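Long-range contact in uncharacterized protein (Bacteroides ovatus, PDB 3NQK), which is of unknown function but pairs an N-terminal domain of the E-set clan with a C-terminal BT_3044-like domain, both rich in beta strands: residues D58-V63 with I131-S136. Sequence-based numbering, arbitrary orientation.
Sequences DIHIAV and IVDDGS
H60 and D133 form an antiparallel hydrogen-bonded pair, and the strand pairing slips by one residue before the next pair, I61 with I131: a beta bulge where the chain turns a corner at V132. H60 N to D133 O is nearly straight (3.1 Å, 167°), whereas V132 N to H60 O is weak and bent (131°). The side chains of H60 and D133 lie side by side, their ring and carboxylate planes 14° apart, with H60 CD2 3.6 Å from D133 OD2. One water, in plane at the ring edge, hydrogen-bonds to H60 NE2, D133 OD2 and D58 O, while E97 takes H60 ND1. D133 OD1 accepts from G135 N at 3.2 Å, above the carboxylate plane, in an Asx turn. An alanine at D133 would probably leave G135 N and the water each short of an acceptor, freeing the turn to shift. I59, I61 and I131 cluster on the opposite face, I131 meeting I59 through CG2 and I61 CD1 through CG1 (3.8 Å); V132 CG1 touches A62 CB outside this cluster. I61 and I131 also touch F15 of strand 12-15, and I59 touches V13. The pairing thus has two unlike faces, one held by the shared water, the other by buried aliphatic packing.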
ATOM      1  N   ASP A  58     -27.482   1.919   6.017  1.00 59.28           N
ATOM      2  CA  ASP A  58     -27.475   1.856   4.581  1.00 59.52           C
ATOM      3  C   ASP A  58     -27.240   3.264   4.091  1.00 57.18           C
ATOM      4  O   ASP A  58     -28.111   4.115   4.210  1.00 59.87           O
ATOM      5  CB  ASP A  58     -28.808   1.300   4.052  1.00 60.08           C
ATOM      6  CG  ASP A  58     -28.923  -0.212   4.233  1.00 65.74           C
ATOM      7  OD1 ASP A  58     -28.011  -0.950   3.765  1.00 66.92           O
ATOM      8  OD2 ASP A  58     -29.924  -0.666   4.832  1.00 76.84           O
ATOM      9  N   ILE A  59     -26.029   3.523   3.605  1.00 53.12           N
ATOM     10  CA  ILE A  59     -25.631   4.862   3.188  1.00 50.62           C
ATOM     11  C   ILE A  59     -25.869   5.041   1.716  1.00 50.39           C
ATOM     12  O   ILE A  59     -25.561   4.161   0.925  1.00 53.21           O
ATOM     13  CB  ILE A  59     -24.139   5.112   3.513  1.00 49.99           C
ATOM     14  CG1 ILE A  59     -23.926   5.076   5.035  1.00 53.86           C
ATOM     15  CG2 ILE A  59     -23.668   6.465   2.941  1.00 52.98           C
ATOM     16  CD1 ILE A  59     -22.498   4.805   5.461  1.00 52.94           C
ATOM     17  N   HIS A  60     -26.437   6.173   1.339  1.00 50.12           N
ATOM     18  CA  HIS A  60     -26.729   6.435  -0.074  1.00 49.51           C
ATOM     19  C   HIS A  60     -25.812   7.508  -0.620  1.00 46.54           C
ATOM     20  O   HIS A  60     -25.644   8.566  -0.005  1.00 46.73           O
ATOM     21  CB  HIS A  60     -28.188   6.852  -0.253  1.00 51.69           C
ATOM     22  CG  HIS A  60     -29.172   5.772   0.092  1.00 57.71           C
ATOM     23  ND1 HIS A  60     -29.892   5.085  -0.865  1.00 66.30           N
ATOM     24  CD2 HIS A  60     -29.560   5.268   1.288  1.00 57.67           C
ATOM     25  CE1 HIS A  60     -30.679   4.204  -0.271  1.00 69.07           C
ATOM     26  NE2 HIS A  60     -30.497   4.295   1.035  1.00 60.05           N
ATOM     27  N   ILE A  61     -25.205   7.224  -1.781  1.00 44.45           N
ATOM     28  CA  ILE A  61     -24.294   8.149  -2.436  1.00 42.41           C
ATOM     29  C   ILE A  61     -24.875   8.563  -3.780  1.00 44.74           C
ATOM     30  O   ILE A  61     -25.419   7.736  -4.507  1.00 48.99           O
ATOM     31  CB  ILE A  61     -22.936   7.495  -2.720  1.00 42.34           C
ATOM     32  CG1 ILE A  61     -22.468   6.637  -1.531  1.00 43.62           C
ATOM     33  CG2 ILE A  61     -21.917   8.546  -3.067  1.00 34.72           C
ATOM     34  CD1 ILE A  61     -22.033   7.421  -0.375  1.00 49.98           C
ATOM     35  N   ALA A  62     -24.721   9.830  -4.132  1.00 44.74           N
ATOM     36  CA  ALA A  62     -25.217  10.327  -5.418  1.00 45.85           C
ATOM     37  C   ALA A  62     -24.263  11.342  -6.009  1.00 45.54           C
ATOM     38  O   ALA A  62     -23.557  12.058  -5.276  1.00 42.27           O
ATOM     39  CB  ALA A  62     -26.615  10.942  -5.260  1.00 46.30           C
ATOM     40  N   VAL A  63     -24.205  11.373  -7.339  1.00 45.96           N
ATOM     41  CA  VAL A  63     -23.434  12.366  -8.038  1.00 47.57           C
ATOM     42  C   VAL A  63     -24.110  13.727  -7.795  1.00 50.78           C
ATOM     43  O   VAL A  63     -25.327  13.809  -7.761  1.00 52.88           O
ATOM     44  CB  VAL A  63     -23.380  12.053  -9.539  1.00 48.48           C
ATOM     45  CG1 VAL A  63     -22.623  13.140 -10.298  1.00 43.66           C
ATOM     46  CG2 VAL A  63     -22.742  10.682  -9.766  1.00 47.81           C
ATOM     47  N   ILE A 131     -23.161  12.519   0.068  1.00 45.85           N
ATOM     48  CA  ILE A 131     -23.895  11.525   0.833  1.00 46.81           C
ATOM     49  C   ILE A 131     -25.252  12.080   1.110  1.00 50.19           C
ATOM     50  O   ILE A 131     -25.411  12.939   1.984  1.00 51.50           O
ATOM     51  CB  ILE A 131     -23.199  11.220   2.152  1.00 45.99           C
ATOM     52  CG1 ILE A 131     -21.909  10.472   1.887  1.00 48.05           C
ATOM     53  CG2 ILE A 131     -24.107  10.394   3.063  1.00 49.99           C
ATOM     54  CD1 ILE A 131     -21.169  10.129   3.095  1.00 55.03           C
ATOM     55  N   VAL A 132     -26.244  11.605   0.361  1.00 51.42           N
ATOM     56  CA  VAL A 132     -27.603  12.114   0.482  1.00 53.70           C
ATOM     57  C   VAL A 132     -28.391  11.503   1.691  1.00 55.51           C
ATOM     58  O   VAL A 132     -29.456  11.992   2.036  1.00 58.42           O
ATOM     59  CB  VAL A 132     -28.402  11.912  -0.853  1.00 54.42           C
ATOM     60  CG1 VAL A 132     -27.691  12.605  -1.993  1.00 51.68           C
ATOM     61  CG2 VAL A 132     -28.585  10.431  -1.167  1.00 53.26           C
ATOM     62  N   ASP A 133     -27.842  10.449   2.312  1.00 55.49           N
ATOM     63  CA  ASP A 133     -28.465   9.801   3.521  1.00 56.94           C
ATOM     64  C   ASP A 133     -27.413   8.985   4.275  1.00 54.96           C
ATOM     65  O   ASP A 133     -26.862   8.032   3.729  1.00 53.95           O
ATOM     66  CB  ASP A 133     -29.638   8.887   3.117  1.00 57.34           C
ATOM     67  CG  ASP A 133     -30.250   8.108   4.331  1.00 61.78           C
ATOM     68  OD1 ASP A 133     -30.103   8.557   5.495  1.00 63.65           O
ATOM     69  OD2 ASP A 133     -30.897   7.067   4.100  1.00 59.95           O
ATOM     70  N   ASP A 134     -27.158   9.347   5.537  1.00 55.20           N
ATOM     71  CA  ASP A 134     -26.069   8.704   6.337  1.00 54.41           C
ATOM     72  C   ASP A 134     -26.503   7.430   7.074  1.00 56.05           C
ATOM     73  O   ASP A 134     -25.782   6.946   7.958  1.00 56.42           O
ATOM     74  CB  ASP A 134     -25.439   9.713   7.338  1.00 53.27           C
ATOM     75  CG  ASP A 134     -26.407  10.149   8.449  1.00 56.90           C
ATOM     76  OD1 ASP A 134     -27.524   9.594   8.558  1.00 58.53           O
ATOM     77  OD2 ASP A 134     -26.033  11.048   9.224  1.00 68.52           O
ATOM     78  N   GLY A 135     -27.698   6.927   6.752  1.00 56.68           N
ATOM     79  CA  GLY A 135     -28.179   5.653   7.302  1.00 57.14           C
ATOM     80  C   GLY A 135     -28.789   5.717   8.693  1.00 58.43           C
ATOM     81  O   GLY A 135     -29.364   4.727   9.160  1.00 58.63           O
ATOM     82  N   SER A 136     -28.689   6.881   9.347  1.00 59.62           N
ATOM     83  CA  SER A 136     -29.216   7.055  10.709  1.00 62.20           C
ATOM     84  C   SER A 136     -30.714   7.337  10.692  1.00 64.86           C
ATOM     85  O   SER A 136     -31.268   7.714   9.656  1.00 62.44           O
ATOM     86  CB  SER A 136     -28.485   8.195  11.422  1.00 61.91           C
ATOM     87  OG  SER A 136     -28.905   9.447  10.941  1.00 61.74           O
TER
HETATM   88  O   HOH W   1     -31.247   3.821   4.060  1.00 53.33           O